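Local coordinates for protein dihydrophenazinedicarboxylate synthase (Burkholderia, PDB 4HMW) that uses FMN and molecular oxygen to catalyse several oxidations in the terminal steps of phenazine antibiotic biosynthesis, at residues V134-H137 and A138-A142; D151-A154 and L155-H158. All coordinates share one frame; numbering follows the deposited sequence.

Contact 1. Residues V134-H137 and A138-A142; sequences VPMH and AMSSA
The carbonyl oxygen of H137 is gripped twice by S141: OG donates to H137 O over 2.8 Å and S141 N over 2.9 Å, the two donors arriving from opposite faces of the carbonyl plane. OG stands anti to the carbonyl carbon of S141 and beside its N (chi1 -65°), which turns the hydroxyl back to the carbonyl one turn earlier. One residue earlier in each segment, S140 N donates to M136 O in a 2.9 Å bond. The M136 side chain, bent at chi2 (-78°), brings SD and CE to S140; M136 CE comes 3.2 Å from S140 OG in one of the two conformers of that serine, so this contact is doubtful. These are successive i to i+4 hydrogen bonds of the short helix 134-142, beside the FMN-binding beta barrel of the pyridoxamine 5'-phosphate oxidase fold. The hydrogen bonds A138 N to V134 O and M139 N to P135 O precede them. Helix 122-130 backs this turn: W129 stacks on the H137 ring, and its backbone O is hydrogen-bonded to H137 NE2. S140 probably binds substrate, as in related enzymes, near H83, to which the same role is ascribed; R194 of the second subunit packs on P135 and M136.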
ATOM      1  N   VAL B 134     -28.635   3.782  -0.114  1.00 32.92           N
ATOM      2  CA  VAL B 134     -29.229   3.563  -1.425  1.00 33.29           C
ATOM      3  C   VAL B 134     -28.393   4.218  -2.529  1.00 32.09           C
ATOM      4  O   VAL B 134     -28.242   3.655  -3.596  1.00 30.86           O
ATOM      5  CB  VAL B 134     -30.710   4.031  -1.514  1.00 35.17           C
ATOM      6  CG1 VAL B 134     -31.228   3.849  -2.922  1.00 36.59           C
ATOM      7  CG2 VAL B 134     -31.592   3.252  -0.559  1.00 36.07           C
ATOM      8  N   PRO B 135     -27.820   5.402  -2.276  1.00 32.04           N
ATOM      9  CA  PRO B 135     -26.922   5.938  -3.319  1.00 30.84           C
ATOM     10  C   PRO B 135     -25.718   5.053  -3.617  1.00 29.84           C
ATOM     11  O   PRO B 135     -25.280   4.980  -4.773  1.00 28.06           O
ATOM     12  CB  PRO B 135     -26.457   7.268  -2.725  1.00 32.65           C
ATOM     13  CG  PRO B 135     -27.547   7.668  -1.814  1.00 33.36           C
ATOM     14  CD  PRO B 135     -28.113   6.399  -1.238  1.00 33.10           C
ATOM     15  N   MET B 136     -25.159   4.423  -2.586  1.00 28.88           N
ATOM     16  CA  MET B 136     -24.091   3.454  -2.798  1.00 28.25           C
ATOM     17  C   MET B 136     -24.623   2.275  -3.623  1.00 27.46           C
ATOM     18  O   MET B 136     -23.951   1.821  -4.559  1.00 27.13           O
ATOM     19  CB  MET B 136     -23.503   2.978  -1.454  1.00 30.60           C
ATOM     20  CG  MET B 136     -22.429   1.907  -1.602  1.00 35.27           C
ATOM     21  SD  MET B 136     -23.068   0.218  -1.941  1.00 38.58           S
ATOM     22  CE  MET B 136     -21.517  -0.669  -1.893  1.00 38.42           C
ATOM     23  N   HIS B 137     -25.815   1.783  -3.285  1.00 24.56           N
ATOM     24  CA  HIS B 137     -26.426   0.675  -4.043  1.00 24.23           C
ATOM     25  C   HIS B 137     -26.562   1.032  -5.498  1.00 25.18           C
ATOM     26  O   HIS B 137     -26.318   0.222  -6.379  1.00 28.02           O
ATOM     27  CB  HIS B 137     -27.842   0.379  -3.551  1.00 25.23           C
ATOM     28  CG  HIS B 137     -27.881  -0.299  -2.227  1.00 27.06           C
ATOM     29  ND1 HIS B 137     -29.045  -0.461  -1.508  1.00 29.01           N
ATOM     30  CD2 HIS B 137     -26.895  -0.853  -1.486  1.00 27.91           C
ATOM     31  CE1 HIS B 137     -28.773  -1.088  -0.378  1.00 29.66           C
ATOM     32  NE2 HIS B 137     -27.480  -1.348  -0.349  1.00 29.78           N
ATOM     33  N   ALA B 138     -27.002   2.251  -5.750  1.00 23.56           N
ATOM     34  CA  ALA B 138     -27.311   2.655  -7.115  1.00 24.56           C
ATOM     35  C   ALA B 138     -26.023   2.723  -7.949  1.00 23.42           C
ATOM     36  O   ALA B 138     -25.989   2.256  -9.089  1.00 25.21           O
ATOM     37  CB  ALA B 138     -28.064   4.002  -7.126  1.00 25.37           C
ATOM     38  N   MET B 139     -24.968   3.309  -7.416  1.00 25.08           N
ATOM     39  CA  MET B 139     -23.747   3.424  -8.194  1.00 26.22           C
ATOM     40  C   MET B 139     -23.069   2.052  -8.334  1.00 26.65           C
ATOM     41  O   MET B 139     -22.540   1.711  -9.403  1.00 29.54           O
ATOM     42  CB  MET B 139     -22.774   4.446  -7.570  1.00 29.76           C
ATOM     43  CG  MET B 139     -21.503   4.686  -8.417  1.00 30.36           C
ATOM     44  SD  MET B 139     -21.887   5.233 -10.088  1.00 34.98           S
ATOM     45  CE  MET B 139     -22.526   6.883  -9.776  1.00 34.71           C
ATOM     46  N   SER B 140     -23.082   1.267  -7.259  1.00 25.93           N
ATOM     47  CA  SER B 140     -22.480  -0.062  -7.282  0.63 27.41           C
ATOM     48  C   SER B 140     -23.210  -0.982  -8.272  1.00 26.47           C
ATOM     49  O   SER B 140     -22.597  -1.861  -8.875  1.00 27.02           O
ATOM     50  CB  SER B 140     -22.503  -0.709  -5.900  0.63 29.37           C
ATOM     51  OG  SER B 140     -21.591  -0.094  -5.006  0.63 31.83           O
ATOM     52  N   SER B 141     -24.522  -0.786  -8.425  1.00 25.38           N
ATOM     53  CA  SER B 141     -25.302  -1.587  -9.355  1.00 24.72           C
ATOM     54  C   SER B 141     -25.057  -1.150 -10.799  1.00 24.64           C
ATOM     55  O   SER B 141     -25.006  -1.984 -11.691  1.00 24.45           O
ATOM     56  CB  SER B 141     -26.785  -1.477  -9.067  1.00 24.11           C
ATOM     57  OG  SER B 141     -27.125  -2.023  -7.787  1.00 24.05           O
ATOM     58  N   ALA B 142     -24.915   0.162 -10.995  1.00 24.73           N
ATOM     59  CA  ALA B 142     -24.746   0.764 -12.314  1.00 25.22           C
ATOM     60  C   ALA B 142     -23.353   0.574 -12.881  1.00 25.95           C
ATOM     61  O   ALA B 142     -23.167   0.611 -14.106  1.00 25.88           O
ATOM     62  CB  ALA B 142     -25.097   2.245 -12.272  1.00 25.13           C
TER

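Contact 2. Residues D151-A154 and L155-H158; sequences DREA and LRAH
L155 N donates to D151 O at 3.1 Å, the first i to i+4 bond of helix 152-165 within this turn. D151 is the N-cap: its OD1 also accepts a weak bond from A154 N, so the backbone and the carboxylate of one residue both receive N-H groups of the first turn. Helix 152-165 lies on the outer side of helix 134-142, and the L155 side chain runs from the turn toward M139 and A142 of that helix. L155 CB itself rests 3.4 Å from R152 O.

R156 follows, its backbone N hydrogen-bonded to R152 O. Its side chain leaves extended and then bends at chi3 (-79°), which brings the guanidinium beside E153. There R156 NH1 meets E153 OE1 at 2.9 Å in a salt bridge, on the syn side of that oxygen, and lies equally 2.9 Å from E153 OE2; the bond is bent, and carboxylate and guanidinium planes are turned 37° apart. The two side chains lie side by side, pointing the same way. At another edge of the same guanidinium, R156 NH2 comes within 3.1 Å of R152 NH1, the two arginine planes 72° apart. E153 and D193 of the second subunit, which forms a salt bridge with R156 NE, probably offset this proximity of like charges. R152 NH1 and NH2 make weak hydrogen bonds to L195 O and Y23 OH of the second subunit.

A157 contributes mainly backbone, a hydrogen bond from A157 N to E153 O, with A157 CB 3.4 Å from E153 O. H158 N is hydrogen-bonded to A154 O, and the imidazole ND1 to E161; on the ring's other flank, H158 CD2 approaches A154 O to 3.1 Å.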
ATOM      1  N   ASP B 151     -19.265   5.202 -21.539  1.00 40.92           N
ATOM      2  CA  ASP B 151     -20.164   6.340 -21.519  1.00 43.83           C
ATOM      3  C   ASP B 151     -20.489   6.785 -20.091  1.00 42.52           C
ATOM      4  O   ASP B 151     -21.364   6.212 -19.414  1.00 40.85           O
ATOM      5  CB  ASP B 151     -21.441   5.990 -22.290  1.00 48.18           C
ATOM      6  CG  ASP B 151     -22.301   7.200 -22.563  1.00 53.18           C
ATOM      7  OD1 ASP B 151     -22.082   8.244 -21.904  1.00 54.23           O
ATOM      8  OD2 ASP B 151     -23.202   7.098 -23.432  1.00 56.07           O
ATOM      9  N   ARG B 152     -19.773   7.816 -19.651  1.00 41.31           N
ATOM     10  CA  ARG B 152     -19.831   8.294 -18.271  1.00 41.28           C
ATOM     11  C   ARG B 152     -21.209   8.872 -17.912  1.00 40.47           C
ATOM     12  O   ARG B 152     -21.789   8.555 -16.854  1.00 38.44           O
ATOM     13  CB  ARG B 152     -18.714   9.325 -18.048  1.00 43.49           C
ATOM     14  CG  ARG B 152     -18.750  10.039 -16.714  1.00 47.24           C
ATOM     15  CD  ARG B 152     -17.449  10.811 -16.462  1.00 51.05           C
ATOM     16  NE  ARG B 152     -17.448  11.528 -15.186  1.00 54.45           N
ATOM     17  CZ  ARG B 152     -16.792  11.155 -14.079  1.00 57.82           C
ATOM     18  NH1 ARG B 152     -16.873  11.906 -12.988  1.00 59.39           N
ATOM     19  NH2 ARG B 152     -16.042  10.051 -14.032  1.00 57.69           N
ATOM     20  N   GLU B 153     -21.762   9.693 -18.797  1.00 39.85           N
ATOM     21  CA  GLU B 153     -23.065  10.298 -18.510  1.00 42.05           C
ATOM     22  C   GLU B 153     -24.163   9.253 -18.430  1.00 39.26           C
ATOM     23  O   GLU B 153     -25.048   9.360 -17.601  1.00 38.17           O
ATOM     24  CB  GLU B 153     -23.423  11.371 -19.542  1.00 48.66           C
ATOM     25  CG  GLU B 153     -22.495  12.593 -19.502  1.00 54.73           C
ATOM     26  CD  GLU B 153     -22.147  13.057 -18.083  1.00 60.20           C
ATOM     27  OE1 GLU B 153     -23.062  13.123 -17.229  1.00 62.02           O
ATOM     28  OE2 GLU B 153     -20.953  13.357 -17.820  1.00 62.21           O
ATOM     29  N   ALA B 154     -24.092   8.234 -19.275  1.00 39.13           N
ATOM     30  CA  ALA B 154     -25.041   7.128 -19.221  1.00 38.60           C
ATOM     31  C   ALA B 154     -24.974   6.418 -17.881  1.00 34.77           C
ATOM     32  O   ALA B 154     -26.002   6.108 -17.290  1.00 33.66           O
ATOM     33  CB  ALA B 154     -24.765   6.140 -20.355  1.00 39.45           C
ATOM     34  N   LEU B 155     -23.762   6.164 -17.395  1.00 32.88           N
ATOM     35  CA  LEU B 155     -23.591   5.518 -16.102  1.00 31.63           C
ATOM     36  C   LEU B 155     -24.208   6.395 -15.005  1.00 30.74           C
ATOM     37  O   LEU B 155     -25.006   5.933 -14.185  1.00 28.82           O
ATOM     38  CB  LEU B 155     -22.093   5.288 -15.839  1.00 32.31           C
ATOM     39  CG  LEU B 155     -21.736   4.039 -15.029  1.00 35.42           C
ATOM     40  CD1 LEU B 155     -20.238   3.985 -14.767  1.00 38.79           C
ATOM     41  CD2 LEU B 155     -22.493   4.001 -13.749  1.00 38.31           C
ATOM     42  N   ARG B 156     -23.855   7.672 -14.997  1.00 30.03           N
ATOM     43  CA  ARG B 156     -24.425   8.591 -14.024  1.00 34.08           C
ATOM     44  C   ARG B 156     -25.951   8.570 -14.075  1.00 33.88           C
ATOM     45  O   ARG B 156     -26.611   8.489 -13.038  1.00 34.91           O
ATOM     46  CB  ARG B 156     -23.903  10.001 -14.279  1.00 40.00           C
ATOM     47  CG  ARG B 156     -24.264  10.983 -13.181  1.00 45.18           C
ATOM     48  CD  ARG B 156     -23.575  12.321 -13.383  1.00 50.41           C
ATOM     49  NE  ARG B 156     -22.172  12.289 -12.960  1.00 55.06           N
ATOM     50  CZ  ARG B 156     -21.130  12.682 -13.695  1.00 58.12           C
ATOM     51  NH1 ARG B 156     -21.292  13.155 -14.930  1.00 59.57           N
ATOM     52  NH2 ARG B 156     -19.911  12.600 -13.190  1.00 57.82           N
ATOM     53  N   ALA B 157     -26.498   8.618 -15.287  1.00 32.50           N
ATOM     54  CA  ALA B 157     -27.950   8.639 -15.473  1.00 32.09           C
ATOM     55  C   ALA B 157     -28.623   7.365 -14.970  1.00 29.35           C
ATOM     56  O   ALA B 157     -29.739   7.420 -14.424  1.00 28.81           O
ATOM     57  CB  ALA B 157     -28.303   8.865 -16.953  1.00 33.76           C
ATOM     58  N   HIS B 158     -27.981   6.216 -15.179  1.00 27.18           N
ATOM     59  CA  HIS B 158     -28.580   4.952 -14.752  1.00 27.98           C
ATOM     60  C   HIS B 158     -28.577   4.856 -13.236  1.00 28.07           C
ATOM     61  O   HIS B 158     -29.523   4.371 -12.642  1.00 28.24           O
ATOM     62  CB  HIS B 158     -27.877   3.742 -15.359  1.00 29.12           C
ATOM     63  CG  HIS B 158     -28.160   3.570 -16.805  1.00 29.89           C
ATOM     64  ND1 HIS B 158     -29.442   3.630 -17.316  1.00 31.50           N
ATOM     65  CD2 HIS B 158     -27.337   3.363 -17.865  1.00 31.48           C
ATOM     66  CE1 HIS B 158     -29.397   3.455 -18.622  1.00 31.17           C
ATOM     67  NE2 HIS B 158     -28.135   3.297 -18.980  1.00 32.62           N
TER

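Contact 1 and contact 2 are turns of consecutive helices, 134-142 and 152-165, with centres about 12 Å apart. They meet through hydrophobic side chains: A142 CB lies 3.5 Å from L155 CD2, and M139 SD is 3.9 Å from that same methyl carbon. The helix of contact 1 is nearer the flavin, with the M136 side chain about 7 Å from a bound FMN; contact 2 stands farther out, its R152 side chain about 12 Å from one. Both touch the second subunit, whose D193 reaches M139 in one and R156 in the other. Helix 152-165 packs on helix 134-142, which carries S140, probably a substrate-binding residue; the S140 side chain is about 4 Å from that of H83.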